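Local coordinates for type 3 secretion system translocon protein SctE (Shigella flexneri, PDB 3U0C) that inserts with its partner IpaC into the host membrane, forming the pore through which type III effector proteins pass into the target cell, at residues R87-K90 with N91-S95; S103-E106 with G107-D111; T172-E175 with Q176-S180. All blocks are in the same frame, centred on the assembly; numbering follows the deposited sequence.

Contact 1: residues R87-K90 with N91-S95; sequences RQQK and NLEFS
Glu93 holds two side chains of the preceding turn at once, Lys90 through one carboxylate oxygen and Gln89 through the other. The salt bridge is short, Lys90 NZ lying 2.6 Å from Glu93 OE2, and the ammonium comes to the syn side of that oxygen, 29° out of the carboxylate plane. On the other branch the Gln89 amide donates NE2 to Glu93 OE1 at 2.9 Å. OE1 is met on its anti side and lies in the plane of the Gln89 amide, though the N-H...O line is somewhat bent (156°) and the two flat groups are turned well apart.

Both pairs follow the spacing of the long helix 71-141, part of the coiled-coil region of this translocator: i to i+3 for Lys90 and i to i+4 for Gln89. Lys90 folds at chi2 and chi3 and so ends up alongside Glu93, pointing the same way, whereas Glu93 leaves the helix extended, with CG anti to its own backbone N.

Beneath the side chains the i to i+4 backbone ladder fixes their spacing. Its straightest rung runs from Phe94 N to Lys90 O, 2.8 Å; Glu93 N is bonded to Gln89 O at 3.1 Å. Further out, Lys90 NZ also makes a weak hydrogen bond to Ser198 O near the C-terminal end of the model. Phe199 touches the Lys90 and Asn91 side chains and meets the Phe94 ring edge-to-face.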
ATOM      1  N   ARG A  87      28.216   2.364  -8.690  1.00 35.01           N
ATOM      2  CA  ARG A  87      27.735   1.639  -7.520  1.00 38.82           C
ATOM      3  C   ARG A  87      27.280   2.598  -6.418  1.00 37.84           C
ATOM      4  O   ARG A  87      26.329   2.316  -5.697  1.00 30.81           O
ATOM      5  CB  ARG A  87      28.785   0.656  -7.000  1.00 32.94           C
ATOM      6  CG  ARG A  87      28.859  -0.641  -7.789  1.00 29.35           C
ATOM      7  CD  ARG A  87      29.943  -1.541  -7.216  1.00 34.82           C
ATOM      8  NE  ARG A  87      30.007  -2.850  -7.860  1.00 33.66           N
ATOM      9  CZ  ARG A  87      30.655  -3.895  -7.348  1.00 33.97           C
ATOM     10  NH1 ARG A  87      31.281  -3.782  -6.186  1.00 27.75           N
ATOM     11  NH2 ARG A  87      30.658  -5.058  -7.987  1.00 33.27           N
ATOM     12  N   GLN A  88      27.957   3.735  -6.305  1.00 37.89           N
ATOM     13  CA  GLN A  88      27.590   4.743  -5.329  1.00 40.60           C
ATOM     14  C   GLN A  88      26.292   5.440  -5.724  1.00 36.30           C
ATOM     15  O   GLN A  88      25.473   5.738  -4.859  1.00 36.00           O
ATOM     16  CB  GLN A  88      28.724   5.750  -5.114  1.00 52.27           C
ATOM     17  CG  GLN A  88      30.006   5.132  -4.506  1.00 64.16           C
ATOM     18  CD  GLN A  88      31.037   6.177  -4.101  1.00 73.93           C
ATOM     19  OE1 GLN A  88      30.977   7.335  -4.551  1.00 78.11           O
ATOM     20  NE2 GLN A  88      31.989   5.780  -3.239  1.00 72.92           N
ATOM     21  N   GLN A  89      26.111   5.686  -7.022  1.00 28.54           N
ATOM     22  CA  GLN A  89      24.845   6.209  -7.542  1.00 28.64           C
ATOM     23  C   GLN A  89      23.656   5.280  -7.208  1.00 28.06           C
ATOM     24  O   GLN A  89      22.621   5.729  -6.695  1.00 28.03           O
ATOM     25  CB  GLN A  89      24.915   6.394  -9.064  1.00 29.08           C
ATOM     26  CG  GLN A  89      23.771   7.219  -9.674  1.00 34.82           C
ATOM     27  CD  GLN A  89      22.426   6.475  -9.780  1.00 38.58           C
ATOM     28  OE1 GLN A  89      22.334   5.394 -10.367  1.00 38.43           O
ATOM     29  NE2 GLN A  89      21.377   7.072  -9.226  1.00 41.68           N
ATOM     30  N   LYS A  90      23.807   3.998  -7.541  1.00 27.92           N
ATOM     31  CA  LYS A  90      22.775   3.005  -7.295  1.00 31.91           C
ATOM     32  C   LYS A  90      22.480   2.930  -5.815  1.00 33.94           C
ATOM     33  O   LYS A  90      21.335   3.056  -5.413  1.00 40.85           O
ATOM     34  CB  LYS A  90      23.157   1.621  -7.817  1.00 32.98           C
ATOM     35  CG  LYS A  90      23.081   1.488  -9.333  1.00 43.72           C
ATOM     36  CD  LYS A  90      21.707   1.906  -9.881  1.00 46.07           C
ATOM     37  CE  LYS A  90      20.613   0.938  -9.474  1.00 43.02           C
ATOM     38  NZ  LYS A  90      19.303   1.314 -10.091  1.00 40.68           N
ATOM     39  N   ASN A  91      23.513   2.726  -5.011  1.00 28.17           N
ATOM     40  CA  ASN A  91      23.342   2.666  -3.572  1.00 34.25           C
ATOM     41  C   ASN A  91      22.464   3.789  -3.013  1.00 32.31           C
ATOM     42  O   ASN A  91      21.558   3.530  -2.232  1.00 31.54           O
ATOM     43  CB  ASN A  91      24.693   2.644  -2.857  1.00 35.09           C
ATOM     44  CG  ASN A  91      25.285   1.245  -2.765  1.00 28.62           C
ATOM     45  OD1 ASN A  91      24.583   0.275  -2.494  1.00 36.71           O
ATOM     46  ND2 ASN A  91      26.584   1.144  -2.971  1.00 26.38           N
ATOM     47  N   LEU A  92      22.741   5.032  -3.406  1.00 29.62           N
ATOM     48  CA  LEU A  92      21.980   6.179  -2.903  1.00 34.31           C
ATOM     49  C   LEU A  92      20.524   6.149  -3.363  1.00 33.32           C
ATOM     50  O   LEU A  92      19.613   6.463  -2.611  1.00 27.29           O
ATOM     51  CB  LEU A  92      22.601   7.490  -3.373  1.00 36.30           C
ATOM     52  CG  LEU A  92      23.878   7.972  -2.697  1.00 35.79           C
ATOM     53  CD1 LEU A  92      24.435   9.183  -3.451  1.00 35.30           C
ATOM     54  CD2 LEU A  92      23.612   8.281  -1.237  1.00 35.85           C
ATOM     55  N   GLU A  93      20.349   5.797  -4.626  1.00 33.71           N
ATOM     56  CA  GLU A  93      19.067   5.768  -5.292  1.00 32.81           C
ATOM     57  C   GLU A  93      18.185   4.708  -4.642  1.00 30.65           C
ATOM     58  O   GLU A  93      17.029   4.964  -4.306  1.00 29.13           O
ATOM     59  CB  GLU A  93      19.313   5.437  -6.762  1.00 28.38           C
ATOM     60  CG  GLU A  93      18.107   5.303  -7.649  1.00 38.09           C
ATOM     61  CD  GLU A  93      18.456   4.624  -8.950  1.00 36.50           C
ATOM     62  OE1 GLU A  93      19.152   5.254  -9.791  1.00 40.12           O
ATOM     63  OE2 GLU A  93      18.078   3.445  -9.119  1.00 33.40           O
ATOM     64  N   PHE A  94      18.756   3.520  -4.468  1.00 34.04           N
ATOM     65  CA  PHE A  94      18.081   2.388  -3.836  1.00 32.99           C
ATOM     66  C   PHE A  94      17.674   2.705  -2.405  1.00 32.35           C
ATOM     67  O   PHE A  94      16.562   2.377  -1.972  1.00 33.95           O
ATOM     68  CB  PHE A  94      19.013   1.183  -3.819  1.00 27.81           C
ATOM     69  CG  PHE A  94      18.359  -0.102  -3.381  1.00 35.08           C
ATOM     70  CD1 PHE A  94      17.649  -0.872  -4.282  1.00 37.14           C
ATOM     71  CD2 PHE A  94      18.497  -0.562  -2.082  1.00 32.05           C
ATOM     72  CE1 PHE A  94      17.077  -2.056  -3.893  1.00 34.99           C
ATOM     73  CE2 PHE A  94      17.925  -1.749  -1.694  1.00 29.52           C
ATOM     74  CZ  PHE A  94      17.220  -2.492  -2.599  1.00 25.90           C
ATOM     75  N   SER A  95      18.585   3.327  -1.670  1.00 26.70           N
ATOM     76  CA  SER A  95      18.308   3.697  -0.298  1.00 30.79           C
ATOM     77  C   SER A  95      17.097   4.627  -0.207  1.00 33.90           C
ATOM     78  O   SER A  95      16.223   4.426   0.638  1.00 33.52           O
ATOM     79  CB  SER A  95      19.520   4.361   0.337  1.00 35.73           C
ATOM     80  OG  SER A  95      19.264   4.674   1.693  1.00 35.80           O
TER

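Contact 2: residues S103-E106 with G107-D111; sequences SETE and GLTRD
Two successive turns of helix 71-141, within the coiled-coil region, carry this contact, and two side chains of the second turn fold back on carbonyls of the first. Thr109 takes the tighter route. Its backbone N lies 2.9 Å from Thr105 O and its OG1 3.0 Å from the same oxygen, so one carbonyl accepts two hydrogen bonds from one residue. The two donors approach from opposite faces of the carbonyl plane, the hydroxyl 36° out of it, away from the lone-pair directions. With chi1 at -73° the hydroxyl sits beside the backbone N of Thr109, which turns it back to the preceding turn.

Arg110 also folds back four residues, and through a water it reaches further. Bent at chi3 (-61°), its chain lays the guanidinium flat over the backbone, with Glu106 O 3.6 Å below the plane and beneath its centre. In that pose NH2 reaches a water at 3.2 Å, which lies in the guanidinium plane at its edge and donates in turn to Ser103 O, 3.1 Å away. The water thus bridges Arg110 to a carbonyl almost two turns back, one that also accepts from Gly107 N at 3.0 Å. The Glu106 carboxylate is not in contact with this guanidinium, though their opposite charges may still attract.

Thr105 and Leu108 turn to the antiparallel helix 150-197: both touch Lys188, as does Glu104, and Leu108 also packs on Leu185.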
ATOM      1  N   SER A 103       7.900   3.726   3.931  1.00 34.99           N
ATOM      2  CA  SER A 103       6.993   4.706   4.498  1.00 33.72           C
ATOM      3  C   SER A 103       5.606   4.586   3.856  1.00 31.84           C
ATOM      4  O   SER A 103       4.579   4.596   4.549  1.00 30.90           O
ATOM      5  CB  SER A 103       7.568   6.103   4.297  1.00 33.85           C
ATOM      6  OG  SER A 103       6.549   7.080   4.301  1.00 37.79           O
ATOM      7  N   GLU A 104       5.586   4.465   2.530  1.00 28.01           N
ATOM      8  CA  GLU A 104       4.348   4.303   1.774  1.00 40.82           C
ATOM      9  C   GLU A 104       3.593   3.048   2.194  1.00 37.46           C
ATOM     10  O   GLU A 104       2.367   3.064   2.365  1.00 28.33           O
ATOM     11  CB  GLU A 104       4.623   4.261   0.272  1.00 28.41           C
ATOM     12  CG  GLU A 104       5.353   5.484  -0.248  1.00 37.24           C
ATOM     13  CD  GLU A 104       5.409   5.551  -1.765  1.00 33.77           C
ATOM     14  OE1 GLU A 104       5.500   4.494  -2.418  1.00 34.30           O
ATOM     15  OE2 GLU A 104       5.350   6.673  -2.305  1.00 34.36           O
ATOM     16  N   THR A 105       4.339   1.962   2.348  1.00 25.59           N
ATOM     17  CA  THR A 105       3.775   0.706   2.805  1.00 26.34           C
ATOM     18  C   THR A 105       3.148   0.827   4.203  1.00 24.67           C
ATOM     19  O   THR A 105       2.073   0.291   4.448  1.00 24.85           O
ATOM     20  CB  THR A 105       4.803  -0.433   2.732  1.00 24.26           C
ATOM     21  OG1 THR A 105       4.900  -0.885   1.377  1.00 24.35           O
ATOM     22  CG2 THR A 105       4.410  -1.589   3.613  1.00 24.15           C
ATOM     23  N   GLU A 106       3.812   1.543   5.105  1.00 31.62           N
ATOM     24  CA  GLU A 106       3.278   1.749   6.449  1.00 31.02           C
ATOM     25  C   GLU A 106       1.995   2.563   6.457  1.00 29.49           C
ATOM     26  O   GLU A 106       1.078   2.279   7.232  1.00 30.43           O
ATOM     27  CB  GLU A 106       4.319   2.425   7.331  1.00 34.83           C
ATOM     28  CG  GLU A 106       5.422   1.479   7.739  1.00 40.92           C
ATOM     29  CD  GLU A 106       6.590   2.181   8.367  1.00 43.45           C
ATOM     30  OE1 GLU A 106       6.745   3.400   8.144  1.00 43.41           O
ATOM     31  OE2 GLU A 106       7.356   1.504   9.089  1.00 48.49           O
ATOM     32  N   GLY A 107       1.942   3.583   5.607  1.00 26.87           N
ATOM     33  CA  GLY A 107       0.760   4.404   5.465  1.00 28.53           C
ATOM     34  C   GLY A 107      -0.411   3.590   4.953  1.00 29.95           C
ATOM     35  O   GLY A 107      -1.494   3.643   5.503  1.00 27.46           O
ATOM     36  N   LEU A 108      -0.172   2.806   3.910  1.00 27.17           N
ATOM     37  CA  LEU A 108      -1.213   1.966   3.341  1.00 33.37           C
ATOM     38  C   LEU A 108      -1.660   0.853   4.294  1.00 31.74           C
ATOM     39  O   LEU A 108      -2.799   0.400   4.239  1.00 27.66           O
ATOM     40  CB  LEU A 108      -0.763   1.375   2.005  1.00 27.29           C
ATOM     41  CG  LEU A 108      -0.634   2.339   0.822  1.00 27.50           C
ATOM     42  CD1 LEU A 108       0.123   1.677  -0.326  1.00 27.37           C
ATOM     43  CD2 LEU A 108      -1.992   2.854   0.358  1.00 31.85           C
ATOM     44  N   THR A 109      -0.752   0.401   5.151  1.00 29.73           N
ATOM     45  CA  THR A 109      -1.098  -0.614   6.123  1.00 26.55           C
ATOM     46  C   THR A 109      -2.077  -0.028   7.126  1.00 30.17           C
ATOM     47  O   THR A 109      -3.085  -0.642   7.453  1.00 27.26           O
ATOM     48  CB  THR A 109       0.136  -1.152   6.835  1.00 26.13           C
ATOM     49  OG1 THR A 109       0.862  -1.987   5.927  1.00 31.49           O
ATOM     50  CG2 THR A 109      -0.267  -1.973   8.039  1.00 26.25           C
ATOM     51  N   ARG A 110      -1.771   1.172   7.602  1.00 34.95           N
ATOM     52  CA  ARG A 110      -2.672   1.888   8.489  1.00 38.29           C
ATOM     53  C   ARG A 110      -4.035   2.129   7.840  1.00 36.22           C
ATOM     54  O   ARG A 110      -5.073   1.990   8.499  1.00 41.39           O
ATOM     55  CB  ARG A 110      -2.046   3.212   8.934  1.00 44.24           C
ATOM     56  CG  ARG A 110      -0.963   3.063   9.990  1.00 52.91           C
ATOM     57  CD  ARG A 110      -0.555   4.423  10.579  1.00 61.32           C
ATOM     58  NE  ARG A 110      -0.004   5.323   9.559  1.00 65.60           N
ATOM     59  CZ  ARG A 110       1.286   5.387   9.230  1.00 64.74           C
ATOM     60  NH1 ARG A 110       2.171   4.615   9.846  1.00 64.64           N
ATOM     61  NH2 ARG A 110       1.693   6.225   8.291  1.00 63.49           N
ATOM     62  N   ASP A 111      -4.030   2.473   6.555  1.00 28.25           N
ATOM     63  CA  ASP A 111      -5.268   2.729   5.827  1.00 31.83           C
ATOM     64  C   ASP A 111      -6.094   1.466   5.722  1.00 30.94           C
ATOM     65  O   ASP A 111      -7.307   1.478   5.902  1.00 31.65           O
ATOM     66  CB  ASP A 111      -4.986   3.246   4.421  1.00 32.71           C
ATOM     67  CG  ASP A 111      -4.436   4.648   4.418  1.00 36.49           C
ATOM     68  OD1 ASP A 111      -4.656   5.386   5.404  1.00 42.89           O
ATOM     69  OD2 ASP A 111      -3.790   5.012   3.424  1.00 35.78           O
TER
HETATM   70  O   HOH W   1       4.673   6.353   7.053  1.00 60.35           O

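Contact 3: residues T172-E175 with Q176-S180; sequences TLIE and QKTLS
Helix 150-197 is the returning arm of an antiparallel coiled-coil hairpin, and Thr178 and Ile174 lie one turn apart on it. Of the hydrogen bonds here, two converge on Ile174 O. Thr178 N makes the straight one, 2.9 Å long with an N-H...O angle of 175°. The hydroxyl adds a longer bond, OG1 to Ile174 O at 3.2 Å, from well above the carbonyl plane (44° out of it). A chi1 of -62° sets OG1 beside the backbone N of Thr178, and the hydroxyl of the buried Thr178 thereby finds an acceptor in its own helix. The ordinary i to i+4 bonds continue on both sides, for instance Gln176 N to Thr172 O at 2.9 Å.

Packing is the second kind of interaction. Ile174 and Thr178 occupy the side turned to helix 71-141, where Ile174 touches Gln115 and Leu119 and Thr178 touches Tyr112 and Ile116.

Two polar ends, those of Glu175 and Thr172, have their partners outside the two segments. Glu175 OE1 is in a salt bridge with Arg171, one turn earlier, and Thr172 OG1 is hydrogen-bonded to Lys169 O.

What crosses from Leu179 to Glu175 at close range is mostly side-chain carbon against backbone oxygen: Leu179 CG rests 3.3 Å from Glu175 O, which also accepts Leu179 N at 3.1 Å.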
ATOM      1  N   THR A 172     -20.545  -1.831   0.398  1.00 43.15           N
ATOM      2  CA  THR A 172     -19.798  -2.260  -0.774  1.00 44.30           C
ATOM      3  C   THR A 172     -18.711  -1.240  -1.119  1.00 29.91           C
ATOM      4  O   THR A 172     -17.631  -1.622  -1.546  1.00 29.55           O
ATOM      5  CB  THR A 172     -20.690  -2.505  -2.017  1.00 47.26           C
ATOM      6  OG1 THR A 172     -20.901  -1.273  -2.724  1.00 48.99           O
ATOM      7  CG2 THR A 172     -22.019  -3.138  -1.639  1.00 30.58           C
ATOM      8  N   LEU A 173     -19.004   0.049  -0.934  1.00 32.14           N
ATOM      9  CA  LEU A 173     -18.014   1.100  -1.166  1.00 32.37           C
ATOM     10  C   LEU A 173     -16.774   0.873  -0.305  1.00 34.51           C
ATOM     11  O   LEU A 173     -15.635   0.869  -0.809  1.00 31.97           O
ATOM     12  CB  LEU A 173     -18.596   2.487  -0.886  1.00 32.21           C
ATOM     13  CG  LEU A 173     -19.235   3.193  -2.087  1.00 48.35           C
ATOM     14  CD1 LEU A 173     -20.074   4.405  -1.672  1.00 42.74           C
ATOM     15  CD2 LEU A 173     -18.151   3.586  -3.081  1.00 53.64           C
ATOM     16  N   ILE A 174     -16.991   0.683   0.992  1.00 32.35           N
ATOM     17  CA  ILE A 174     -15.897   0.437   1.925  1.00 32.01           C
ATOM     18  C   ILE A 174     -15.112  -0.805   1.519  1.00 31.56           C
ATOM     19  O   ILE A 174     -13.884  -0.777   1.439  1.00 31.04           O
ATOM     20  CB  ILE A 174     -16.411   0.262   3.365  1.00 33.84           C
ATOM     21  CG1 ILE A 174     -17.111   1.536   3.840  1.00 32.91           C
ATOM     22  CG2 ILE A 174     -15.266  -0.102   4.298  1.00 33.58           C
ATOM     23  CD1 ILE A 174     -17.980   1.337   5.062  1.00 37.34           C
ATOM     24  N   GLU A 175     -15.830  -1.893   1.261  1.00 32.09           N
ATOM     25  CA  GLU A 175     -15.203  -3.141   0.842  1.00 31.76           C
ATOM     26  C   GLU A 175     -14.324  -2.916  -0.382  1.00 33.99           C
ATOM     27  O   GLU A 175     -13.239  -3.487  -0.494  1.00 31.23           O
ATOM     28  CB  GLU A 175     -16.265  -4.200   0.541  1.00 32.18           C
ATOM     29  CG  GLU A 175     -15.698  -5.543   0.112  1.00 42.61           C
ATOM     30  CD  GLU A 175     -16.713  -6.664   0.212  1.00 44.29           C
ATOM     31  OE1 GLU A 175     -17.772  -6.569  -0.443  1.00 47.56           O
ATOM     32  OE2 GLU A 175     -16.453  -7.639   0.948  1.00 48.74           O
ATOM     33  N   GLN A 176     -14.799  -2.079  -1.299  1.00 38.08           N
ATOM     34  CA  GLN A 176     -14.049  -1.760  -2.507  1.00 39.01           C
ATOM     35  C   GLN A 176     -12.738  -1.065  -2.157  1.00 32.63           C
ATOM     36  O   GLN A 176     -11.680  -1.412  -2.685  1.00 33.18           O
ATOM     37  CB  GLN A 176     -14.882  -0.876  -3.437  1.00 42.79           C
ATOM     38  CG  GLN A 176     -15.722  -1.650  -4.441  1.00 54.03           C
ATOM     39  CD  GLN A 176     -15.202  -3.056  -4.673  1.00 57.07           C
ATOM     40  OE1 GLN A 176     -14.137  -3.247  -5.261  1.00 52.50           O
ATOM     41  NE2 GLN A 176     -15.955  -4.048  -4.214  1.00 59.88           N
ATOM     42  N   LYS A 177     -12.814  -0.083  -1.265  1.00 30.91           N
ATOM     43  CA  LYS A 177     -11.627   0.649  -0.825  1.00 30.50           C
ATOM     44  C   LYS A 177     -10.619  -0.284  -0.171  1.00 32.72           C
ATOM     45  O   LYS A 177      -9.434  -0.231  -0.465  1.00 30.36           O
ATOM     46  CB  LYS A 177     -11.967   1.770   0.141  1.00 30.70           C
ATOM     47  CG  LYS A 177     -12.612   2.962  -0.508  1.00 58.28           C
ATOM     48  CD  LYS A 177     -12.805   4.073   0.501  1.00 60.59           C
ATOM     49  CE  LYS A 177     -13.687   5.184  -0.052  1.00 59.17           C
ATOM     50  NZ  LYS A 177     -13.622   6.410   0.807  1.00 56.48           N
ATOM     51  N   THR A 178     -11.100  -1.132   0.731  1.00 32.04           N
ATOM     52  CA  THR A 178     -10.273  -2.174   1.315  1.00 30.05           C
ATOM     53  C   THR A 178      -9.456  -2.915   0.249  1.00 30.16           C
ATOM     54  O   THR A 178      -8.223  -2.992   0.331  1.00 29.36           O
ATOM     55  CB  THR A 178     -11.135  -3.225   2.044  1.00 30.34           C
ATOM     56  OG1 THR A 178     -11.843  -2.604   3.124  1.00 35.91           O
ATOM     57  CG2 THR A 178     -10.242  -4.309   2.589  1.00 40.08           C
ATOM     58  N   LEU A 179     -10.167  -3.440  -0.747  1.00 32.96           N
ATOM     59  CA  LEU A 179      -9.582  -4.241  -1.813  1.00 33.90           C
ATOM     60  C   LEU A 179      -8.603  -3.423  -2.656  1.00 34.43           C
ATOM     61  O   LEU A 179      -7.573  -3.929  -3.105  1.00 31.19           O
ATOM     62  CB  LEU A 179     -10.690  -4.814  -2.700  1.00 32.92           C
ATOM     63  CG  LEU A 179     -11.567  -5.906  -2.065  1.00 32.49           C
ATOM     64  CD1 LEU A 179     -12.644  -6.408  -3.034  1.00 34.81           C
ATOM     65  CD2 LEU A 179     -10.727  -7.069  -1.555  1.00 31.34           C
ATOM     66  N   SER A 180      -8.946  -2.154  -2.849  1.00 30.18           N
ATOM     67  CA  SER A 180      -8.135  -1.211  -3.595  1.00 30.06           C
ATOM     68  C   SER A 180      -6.804  -0.955  -2.882  1.00 34.03           C
ATOM     69  O   SER A 180      -5.733  -0.976  -3.497  1.00 33.11           O
ATOM     70  CB  SER A 180      -8.904   0.099  -3.761  1.00 30.38           C
ATOM     71  OG  SER A 180      -8.112   1.094  -4.385  1.00 41.50           O
TER

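In the fold
Contacts 1 and 2 follow one another along helix 71-141, their centres 24 Å apart, whereas contact 3 lies on helix 150-197, about 16 Å from contact 2 and 37 Å from contact 1, centre to centre. All three are surface contacts; contact 3 alone includes a buried residue, Thr178. Contact 1 is the farthest from the middle of the chain, near the C-terminal end of the model, and relies on charge and amide chemistry. Contacts 2 and 3 lie in the two-helix part and share a threonine hydroxyl bonded to the carbonyl four residues back; both also pack on the partner helix, but contact 2 adds a guanidinium and a bridging water.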